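Local structure of uncharacterized protein VP1736 (Vibrio parahaemolyticus, 3LXQ) at residues Ile340-Asp345 / Arg377-Tyr382. The protein is of unknown function but belongs to the sulfatase family of the alkaline phosphatase clan, with a mixed beta sheet flanked by helices. Numbering follows the deposited sequence.
Sequences IANNID and RAMMQY
Two sheets of a sulfatase-like, alkaline phosphatase-clan fold meet here through the short strand 341-342, paired in parallel with strand 121-127 of the mixed sheet, and strand 377-382, an outermost strand of the five-stranded antiparallel sheet. Direct backbone pairing is slight, a weak bond from R377 N to I340 O. Instead, the N342 carboxamide pairs with both the N-H and the C=O of selenomethionine M379. N342 OD1 accepts M379 N at 2.6 Å, in the carbonyl plane and on a lone pair, while N342 ND2 donates to M379 O at 3.0 Å in a more bent bond (141°) and also to Y127 O.

The ionic part is a bidentate, end-on salt bridge. The R377 side chain sets out away from 340-345, and the bend at chi2 (89°) brings its guanidinium back to D345. R377 NH2 donates to D345 OD1 at 2.9 Å and R377 NH1 to D345 OD2 at 3.0 Å, each nearly straight and on a syn lone pair; the carboxylate and guanidinium planes differ by 3°. N342 OD1 lies over one guanidinium face. Apolar packing is modest: I340 CG2 touches A378 CB at 3.7 Å, and I344 CD1 lies 4.1 Å from M379 CE. D345 OD2 takes a second donor, N342 N, at 2.8 Å from above the carboxylate plane.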
loop_
_atom_site.group_PDB
_atom_site.type_symbol
_atom_site.label_atom_id
_atom_site.label_comp_id
_atom_site.label_asym_id
_atom_site.label_seq_id
_atom_site.Cartn_x
_atom_site.Cartn_y
_atom_site.Cartn_z
ATOM N N ILE A 340 6.190 13.204 3.223
ATOM C CA ILE A 340 6.586 11.831 3.539
ATOM C C ILE A 340 5.358 11.075 4.049
ATOM O O ILE A 340 4.664 11.544 4.957
ATOM C CB ILE A 340 7.725 11.725 4.599
ATOM C CG1 ILE A 340 8.898 12.635 4.234
ATOM C CG2 ILE A 340 8.233 10.268 4.696
ATOM C CD1 ILE A 340 9.849 12.843 5.365
ATOM N N ALA A 341 5.105 9.913 3.456
ATOM C CA ALA A 341 3.944 9.093 3.796
ATOM C C ALA A 341 4.255 7.609 3.631
ATOM O O ALA A 341 5.292 7.245 3.073
ATOM C CB ALA A 341 2.750 9.499 2.932
ATOM N N ASN A 342 3.365 6.766 4.152
ATOM C CA ASN A 342 3.428 5.315 4.027
ATOM C C ASN A 342 2.231 4.858 3.229
ATOM O O ASN A 342 1.227 5.558 3.166
ATOM C CB ASN A 342 3.334 4.651 5.394
ATOM C CG ASN A 342 4.685 4.358 6.023
ATOM O OD1 ASN A 342 4.856 4.554 7.229
ATOM N ND2 ASN A 342 5.624 3.830 5.237
ATOM N N ASN A 343 2.320 3.673 2.644
ATOM C CA ASN A 343 1.143 3.061 2.029
ATOM C C ASN A 343 -0.023 2.787 3.003
ATOM O O ASN A 343 -1.170 2.725 2.576
ATOM C CB ASN A 343 1.509 1.807 1.209
ATOM C CG ASN A 343 2.371 0.809 1.962
ATOM O OD1 ASN A 343 2.750 1.005 3.125
ATOM N ND2 ASN A 343 2.689 -0.293 1.283
ATOM N N ILE A 344 0.264 2.645 4.301
ATOM C CA ILE A 344 -0.809 2.566 5.310
ATOM C C ILE A 344 -1.618 3.881 5.468
ATOM O O ILE A 344 -2.698 3.876 6.078
ATOM C CB ILE A 344 -0.306 2.094 6.700
ATOM C CG1 ILE A 344 0.673 3.101 7.304
ATOM C CG2 ILE A 344 0.325 0.694 6.633
ATOM C CD1 ILE A 344 0.815 2.979 8.790
ATOM N N ASP A 345 -1.123 4.984 4.906
ATOM C CA ASP A 345 -1.887 6.243 4.858
ATOM C C ASP A 345 -2.876 6.250 3.697
ATOM O O ASP A 345 -3.776 7.096 3.631
ATOM C CB ASP A 345 -0.961 7.466 4.738
ATOM C CG ASP A 345 0.069 7.541 5.860
ATOM O OD1 ASP A 345 -0.275 7.195 6.997
ATOM O OD2 ASP A 345 1.223 7.953 5.604
ATOM N N ARG A 377 6.175 11.456 7.979
ATOM C CA ARG A 377 6.900 10.269 8.465
ATOM C C ARG A 377 6.661 9.043 7.598
ATOM O O ARG A 377 5.645 8.947 6.886
ATOM C CB ARG A 377 6.560 9.944 9.933
ATOM C CG ARG A 377 5.115 9.448 10.184
ATOM C CD ARG A 377 4.991 7.908 10.053
ATOM N NE ARG A 377 3.587 7.486 10.135
ATOM C CZ ARG A 377 2.738 7.432 9.108
ATOM N NH1 ARG A 377 3.136 7.746 7.875
ATOM N NH2 ARG A 377 1.474 7.039 9.316
ATOM N N ALA A 378 7.603 8.109 7.691
ATOM C CA ALA A 378 7.475 6.789 7.087
ATOM C C ALA A 378 8.041 5.745 8.038
ATOM O O ALA A 378 9.200 5.858 8.520
ATOM C CB ALA A 378 8.224 6.730 5.732
HETATM N N MSE A 379 7.227 4.739 8.315
HETATM C CA MSE A 379 7.694 3.556 9.022
HETATM C C MSE A 379 8.106 2.514 8.003
HETATM O O MSE A 379 7.388 2.269 7.048
HETATM C CB MSE A 379 6.582 2.970 9.899
HETATM C CG MSE A 379 5.811 3.999 10.692
HETATM SE SE MSE A 379 4.637 2.982 11.878
HETATM C CE MSE A 379 3.115 4.254 11.953
HETATM N N MSE A 380 9.248 1.879 8.218
HETATM C CA MSE A 380 9.621 0.768 7.354
HETATM C C MSE A 380 10.327 -0.380 8.073
HETATM O O MSE A 380 11.169 -0.173 8.959
HETATM C CB MSE A 380 10.312 1.240 6.061
HETATM C CG MSE A 380 11.513 2.099 6.236
HETATM SE SE MSE A 380 11.687 3.539 4.902
HETATM C CE MSE A 380 11.955 4.914 6.249
ATOM N N GLN A 381 9.903 -1.594 7.726
ATOM C CA GLN A 381 10.412 -2.809 8.344
ATOM C C GLN A 381 11.207 -3.578 7.325
ATOM O O GLN A 381 10.664 -4.001 6.303
ATOM C CB GLN A 381 9.263 -3.684 8.837
ATOM C CG GLN A 381 9.694 -4.853 9.703
ATOM C CD GLN A 381 9.822 -4.478 11.177
ATOM O OE1 GLN A 381 8.981 -3.755 11.714
ATOM N NE2 GLN A 381 10.867 -4.988 11.841
ATOM N N TYR A 382 12.496 -3.754 7.611
ATOM C CA TYR A 382 13.373 -4.569 6.801
ATOM C C TYR A 382 13.748 -5.812 7.612
ATOM O O TYR A 382 14.695 -5.787 8.408
ATOM C CB TYR A 382 14.622 -3.779 6.368
ATOM C CG TYR A 382 15.566 -4.575 5.493
ATOM C CD1 TYR A 382 15.237 -4.853 4.160
ATOM C CD2 TYR A 382 16.785 -5.052 5.986
ATOM C CE1 TYR A 382 16.078 -5.583 3.350
ATOM C CE2 TYR A 382 17.640 -5.790 5.180
ATOM C CZ TYR A 382 17.277 -6.050 3.861
ATOM O OH TYR A 382 18.094 -6.767 3.033
#